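Local coordinates for time interval measuring enzyme TIME (Bombyx mori, PDB 2E47), which binds copper and zinc and, as a member of the Cu-Zn superoxide dismutase family, probably catalyses the dismutation of superoxide to hydrogen peroxide and oxygen, at residues V33-G38 and I101-D106; L42-Y47 and F93-Y98. One frame throughout, in Å; residues are numbered along the deposited sequence.

Contact 1: V33-G38 and I101-D106; sequences VHVQGG and IDLVDD
His34 and Asp102 meet across two neighbouring antiparallel strands of the Greek-key beta-barrel of the Cu-Zn superoxide dismutase fold, one strand pair whose two faces carry very different side chains. Six backbone hydrogen bonds join 33-38 to 101-106 through the pairs Val33–Asp105, Val35–Leu103 and Gly37–Ile101. One face carries His34, Gln36, Asp102 and Val104. His34 has CG anti to its backbone N (chi1 -169°), and the imidazole reaches diagonally past Val104, its direct neighbour, to Asp102. NE2 donates to Asp102 OD2 at 2.6 Å in a nearly straight bond. OD2 lies close to the ring plane, and NE2 meets it on the syn side, 25° out of the carboxylate plane; the two planes are turned 40° apart. A carboxylate this close would favour the protonated, charged form of the imidazole. Gln36 CG covers one face of the ring, 4.2 Å above its centre. On the other face of the strand pair, Val35 and Leu103 lie side by side, Val35 CG2 touching Leu103 CD1 at 3.6 Å, while Val35 CG1 meets Ile101 CG2 at 4.1 Å. Ile23 and Phe25 of strand 20-27 extend this apolar layer into the barrel interior. Asp105, buried on the same face, forms a salt bridge with Arg83. At the edge of the imidazole, near its plane, His34 CD2 lies 3.2 Å from Leu103 O.

Contact 2: L42-Y47 and F93-Y98; sequences LPPGEY and FDENHY
Phe93 lies against Leu42 and Tyr47 at one end of the Greek-key barrel, where the loop 94-97, a type I beta turn from Asp94 to His97, folds against the chain entering strand 45-52. A single antiparallel hydrogen-bonded pair, Gly45 with Phe93, ties the backbones together, and the side chains do the rest. Leu42 CB sits squarely over one face of the Phe93 ring, 3.8 Å from its centroid and 4° off the normal, a CH-pi contact. In Leu42, chi1 of -65° sets CG anti to the carbonyl carbon, and the extended chi2 of 161° takes CD1 past the CE2–CZ rim, 3.6 Å from Phe93 CE2. The same methyl also stands over the centre of the Tyr47 ring, 3.7 Å above the plane, so one CD1 serves two aromatic groups. Those rings stand with planes almost perpendicular in an oblique pairing: CD1 and CE1 of Tyr47 approach CD2 of Phe93, the nearer at 3.3 Å. Leu123 of strand 120-124 packs on Leu42 and Tyr47, so a further strand borders the cluster. A second CH-pi contact lies nearer the turn, where Pro43 CA lies over the His97 ring, 3.7 Å from its centroid and displaced toward the rim. Within its own turn the imidazole makes a long bond, ND1 to Glu95 O at 3.3 Å; the oxygen is in the ring plane, though ND1 stands well above the carbonyl plane. Tyr47 OH, in turn, donates to Pro43 O at 2.5 Å from above the carbonyl plane.

In the fold
Both contacts belong to one antiparallel barrel, their centres about 18 Å apart. Strands 33-40 and 45-52 follow each other in the chain, and the turn of contact 2 leads into strand 98-105, which supplies the second half of contact 1. Along the chain, contact 2 (42-98) is nested inside the loop closed by contact 1 (33-106). Packing of Gly38 CA on Tyr98 CE1 joins them directly. They illustrate how a Greek-key fold is held by pairings distant in sequence: contact 1 joins neighbouring strands along the wall, whereas contact 2 joins the entry to strand 45-52 with the end of strand 87-93 and the turn that follows, with Tyr47 about 6 Å between side chains from the copper ligand His124.

Contact 1: V33-G38 and I101-D106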
loop_
_atom_site.group_PDB
_atom_site.type_symbol
_atom_site.label_atom_id
_atom_site.label_comp_id
_atom_site.label_asym_id
_atom_site.label_seq_id
_atom_site.Cartn_x
_atom_site.Cartn_y
_atom_site.Cartn_z
ATOM N N VAL A 33 18.571 4.169 0.092
ATOM C CA VAL A 33 17.631 3.132 -0.328
ATOM C C VAL A 33 17.948 2.679 -1.739
ATOM O O VAL A 33 18.076 3.503 -2.638
ATOM C CB VAL A 33 16.150 3.581 -0.088
ATOM C CG1 VAL A 33 15.078 2.597 -0.717
ATOM C CG2 VAL A 33 15.906 3.744 1.458
ATOM N N HIS A 34 18.129 1.363 -1.924
ATOM C CA HIS A 34 18.321 0.832 -3.255
ATOM C C HIS A 34 16.931 0.532 -3.783
ATOM O O HIS A 34 16.181 -0.305 -3.217
ATOM C CB HIS A 34 19.175 -0.438 -3.179
ATOM C CG HIS A 34 19.660 -0.917 -4.498
ATOM N ND1 HIS A 34 20.227 -2.167 -4.671
ATOM C CD2 HIS A 34 19.705 -0.315 -5.709
ATOM C CE1 HIS A 34 20.578 -2.317 -5.939
ATOM N NE2 HIS A 34 20.279 -1.203 -6.589
ATOM N N VAL A 35 16.583 1.189 -4.882
ATOM C CA VAL A 35 15.322 0.981 -5.627
ATOM C C VAL A 35 15.570 0.144 -6.868
ATOM O O VAL A 35 16.395 0.487 -7.689
ATOM C CB VAL A 35 14.766 2.382 -6.051
ATOM C CG1 VAL A 35 13.376 2.316 -6.736
ATOM C CG2 VAL A 35 14.720 3.339 -4.822
ATOM N N GLN A 36 14.906 -0.980 -7.041
ATOM C CA GLN A 36 15.128 -1.747 -8.254
ATOM C C GLN A 36 13.862 -2.425 -8.789
ATOM O O GLN A 36 12.915 -2.661 -8.063
ATOM C CB GLN A 36 16.280 -2.768 -8.073
ATOM C CG GLN A 36 16.493 -3.283 -6.674
ATOM C CD GLN A 36 17.600 -4.342 -6.512
ATOM O OE1 GLN A 36 18.373 -4.729 -7.463
ATOM N NE2 GLN A 36 17.712 -4.797 -5.278
ATOM N N GLY A 37 13.847 -2.783 -10.056
ATOM C CA GLY A 37 12.739 -3.566 -10.555
ATOM C C GLY A 37 12.654 -3.344 -12.027
ATOM O O GLY A 37 13.640 -2.905 -12.663
ATOM N N GLY A 38 11.468 -3.600 -12.569
ATOM C CA GLY A 38 11.304 -3.667 -14.010
ATOM C C GLY A 38 9.892 -3.265 -14.227
ATOM O O GLY A 38 9.052 -3.595 -13.404
ATOM N N ILE A 101 14.781 -0.590 -13.625
ATOM C CA ILE A 101 15.093 0.408 -12.617
ATOM C C ILE A 101 16.217 -0.066 -11.666
ATOM O O ILE A 101 16.170 -1.174 -11.107
ATOM C CB ILE A 101 13.829 0.736 -11.795
ATOM C CG1 ILE A 101 12.709 1.242 -12.713
ATOM C CG2 ILE A 101 14.138 1.751 -10.674
ATOM C CD1 ILE A 101 11.360 1.142 -11.986
ATOM N N ASP A 102 17.229 0.763 -11.470
ATOM C CA ASP A 102 18.302 0.392 -10.587
ATOM C C ASP A 102 19.033 1.617 -10.111
ATOM O O ASP A 102 19.933 2.151 -10.782
ATOM C CB ASP A 102 19.252 -0.565 -11.288
ATOM C CG ASP A 102 20.347 -1.108 -10.346
ATOM O OD1 ASP A 102 21.190 -1.947 -10.787
ATOM O OD2 ASP A 102 20.368 -0.702 -9.160
ATOM N N LEU A 103 18.673 2.074 -8.924
ATOM C CA LEU A 103 19.235 3.327 -8.457
ATOM C C LEU A 103 19.289 3.339 -6.965
ATOM O O LEU A 103 18.580 2.578 -6.283
ATOM C CB LEU A 103 18.445 4.523 -8.961
ATOM C CG LEU A 103 17.004 4.629 -8.430
ATOM C CD1 LEU A 103 16.789 5.286 -7.045
ATOM C CD2 LEU A 103 16.141 5.371 -9.440
ATOM N N VAL A 104 20.170 4.182 -6.466
ATOM C CA VAL A 104 20.288 4.372 -5.057
ATOM C C VAL A 104 19.843 5.806 -4.790
ATOM O O VAL A 104 20.270 6.696 -5.498
ATOM C CB VAL A 104 21.721 4.144 -4.618
ATOM C CG1 VAL A 104 21.898 4.529 -3.169
ATOM C CG2 VAL A 104 22.081 2.629 -4.860
ATOM N N ASP A 105 18.982 6.017 -3.794
ATOM C CA ASP A 105 18.491 7.347 -3.471
ATOM C C ASP A 105 18.850 7.706 -2.017
ATOM O O ASP A 105 18.680 6.914 -1.103
ATOM C CB ASP A 105 16.986 7.435 -3.665
ATOM C CG ASP A 105 16.467 8.896 -3.646
ATOM O OD1 ASP A 105 16.032 9.371 -2.570
ATOM O OD2 ASP A 105 16.505 9.595 -4.710
ATOM N N ASP A 106 19.334 8.920 -1.795
ATOM C CA ASP A 106 19.728 9.325 -0.421
ATOM C C ASP A 106 18.721 10.239 0.270
ATOM O O ASP A 106 19.034 10.751 1.332
ATOM C CB ASP A 106 21.113 10.004 -0.414
ATOM C CG ASP A 106 21.205 11.159 -1.427
ATOM O OD1 ASP A 106 20.206 11.381 -2.166
ATOM O OD2 ASP A 106 22.258 11.853 -1.476
#

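Contact 2: L42-Y47 and F93-Y98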
loop_
_atom_site.group_PDB
_atom_site.type_symbol
_atom_site.label_atom_id
_atom_site.label_comp_id
_atom_site.label_asym_id
_atom_site.label_seq_id
_atom_site.Cartn_x
_atom_site.Cartn_y
_atom_site.Cartn_z
ATOM N N LEU A 42 5.602 0.813 -21.802
ATOM C CA LEU A 42 5.687 2.097 -22.492
ATOM C C LEU A 42 6.759 2.083 -23.551
ATOM O O LEU A 42 7.741 1.373 -23.428
ATOM C CB LEU A 42 5.978 3.244 -21.553
ATOM C CG LEU A 42 4.911 3.553 -20.528
ATOM C CD1 LEU A 42 5.603 4.383 -19.421
ATOM C CD2 LEU A 42 3.737 4.192 -21.154
ATOM N N PRO A 43 6.578 2.890 -24.582
ATOM C CA PRO A 43 7.569 2.957 -25.678
ATOM C C PRO A 43 8.940 3.494 -25.219
ATOM O O PRO A 43 8.994 4.141 -24.187
ATOM C CB PRO A 43 6.921 3.943 -26.684
ATOM C CG PRO A 43 5.793 4.576 -26.049
ATOM C CD PRO A 43 5.392 3.751 -24.805
ATOM N N PRO A 44 10.011 3.307 -26.009
ATOM C CA PRO A 44 11.351 3.695 -25.541
ATOM C C PRO A 44 11.321 5.232 -25.274
ATOM O O PRO A 44 10.693 5.977 -26.010
ATOM C CB PRO A 44 12.253 3.385 -26.750
ATOM C CG PRO A 44 11.238 3.425 -27.984
ATOM C CD PRO A 44 10.016 2.786 -27.396
ATOM N N GLY A 45 11.937 5.674 -24.199
ATOM C CA GLY A 45 11.850 7.070 -23.777
ATOM C C GLY A 45 12.068 7.186 -22.284
ATOM O O GLY A 45 12.546 6.267 -21.672
ATOM N N GLU A 46 11.774 8.348 -21.704
ATOM C CA GLU A 46 11.947 8.581 -20.260
ATOM C C GLU A 46 10.679 9.153 -19.682
ATOM O O GLU A 46 9.964 9.913 -20.358
ATOM C CB GLU A 46 13.147 9.510 -19.952
ATOM C CG GLU A 46 13.099 10.906 -20.440
ATOM C CD GLU A 46 14.376 11.767 -20.052
ATOM O OE1 GLU A 46 14.381 13.010 -20.345
ATOM O OE2 GLU A 46 15.321 11.214 -19.436
ATOM N N TYR A 47 10.389 8.798 -18.427
ATOM C CA TYR A 47 9.065 9.087 -17.861
ATOM C C TYR A 47 9.242 9.380 -16.390
ATOM O O TYR A 47 9.964 8.627 -15.697
ATOM C CB TYR A 47 8.167 7.859 -18.027
ATOM C CG TYR A 47 8.000 7.435 -19.515
ATOM C CD1 TYR A 47 8.899 6.539 -20.110
ATOM C CD2 TYR A 47 6.980 7.914 -20.270
ATOM C CE1 TYR A 47 8.807 6.131 -21.441
ATOM C CE2 TYR A 47 6.859 7.492 -21.628
ATOM C CZ TYR A 47 7.787 6.615 -22.184
ATOM O OH TYR A 47 7.670 6.203 -23.505
ATOM N N PHE A 93 12.673 3.494 -20.685
ATOM C CA PHE A 93 12.190 2.297 -21.378
ATOM C C PHE A 93 13.036 2.005 -22.611
ATOM O O PHE A 93 13.502 2.933 -23.266
ATOM C CB PHE A 93 10.712 2.452 -21.774
ATOM C CG PHE A 93 9.801 2.291 -20.619
ATOM C CD1 PHE A 93 9.118 1.104 -20.427
ATOM C CD2 PHE A 93 9.685 3.324 -19.655
ATOM C CE1 PHE A 93 8.329 0.929 -19.335
ATOM C CE2 PHE A 93 8.841 3.182 -18.572
ATOM C CZ PHE A 93 8.154 1.975 -18.413
ATOM N N ASP A 94 13.245 0.705 -22.905
ATOM C CA ASP A 94 14.036 0.331 -24.072
ATOM C C ASP A 94 13.116 0.100 -25.236
ATOM O O ASP A 94 11.894 0.213 -25.108
ATOM C CB ASP A 94 14.959 -0.891 -23.819
ATOM C CG ASP A 94 14.191 -2.168 -23.538
ATOM O OD1 ASP A 94 14.731 -3.046 -22.866
ATOM O OD2 ASP A 94 13.008 -2.266 -23.915
ATOM N N GLU A 95 13.709 -0.250 -26.382
ATOM C CA GLU A 95 12.974 -0.507 -27.628
ATOM C C GLU A 95 11.957 -1.621 -27.464
ATOM O O GLU A 95 10.954 -1.656 -28.169
ATOM C CB GLU A 95 13.981 -0.856 -28.723
ATOM C CG GLU A 95 14.835 0.334 -29.118
ATOM C CD GLU A 95 14.524 0.844 -30.525
ATOM O OE1 GLU A 95 13.432 1.447 -30.737
ATOM O OE2 GLU A 95 15.390 0.635 -31.425
ATOM N N ASN A 96 12.202 -2.501 -26.496
ATOM C CA ASN A 96 11.271 -3.581 -26.136
ATOM C C ASN A 96 10.191 -3.169 -25.141
ATOM O O ASN A 96 9.556 -4.049 -24.555
ATOM C CB ASN A 96 12.035 -4.778 -25.530
ATOM C CG ASN A 96 13.133 -5.322 -26.460
ATOM O OD1 ASN A 96 14.228 -4.742 -26.585
ATOM N ND2 ASN A 96 12.850 -6.451 -27.092
ATOM N N HIS A 97 9.979 -1.858 -24.923
ATOM C CA HIS A 97 8.966 -1.402 -23.952
ATOM C C HIS A 97 9.180 -1.944 -22.536
ATOM O O HIS A 97 8.230 -2.182 -21.788
ATOM C CB HIS A 97 7.569 -1.743 -24.444
ATOM C CG HIS A 97 7.203 -1.055 -25.722
ATOM N ND1 HIS A 97 8.057 -0.993 -26.800
ATOM C CD2 HIS A 97 6.088 -0.387 -26.091
ATOM C CE1 HIS A 97 7.486 -0.312 -27.780
ATOM N NE2 HIS A 97 6.297 0.078 -27.373
ATOM N N TYR A 98 10.439 -2.131 -22.183
ATOM C CA TYR A 98 10.834 -2.594 -20.886
ATOM C C TYR A 98 11.778 -1.578 -20.183
ATOM O O TYR A 98 12.690 -1.051 -20.811
ATOM C CB TYR A 98 11.532 -3.935 -21.012
ATOM C CG TYR A 98 12.256 -4.338 -19.772
ATOM C CD1 TYR A 98 11.576 -4.881 -18.693
ATOM C CD2 TYR A 98 13.642 -4.168 -19.670
ATOM C CE1 TYR A 98 12.290 -5.252 -17.520
ATOM C CE2 TYR A 98 14.342 -4.531 -18.508
ATOM C CZ TYR A 98 13.653 -5.076 -17.453
ATOM O OH TYR A 98 14.348 -5.435 -16.311
#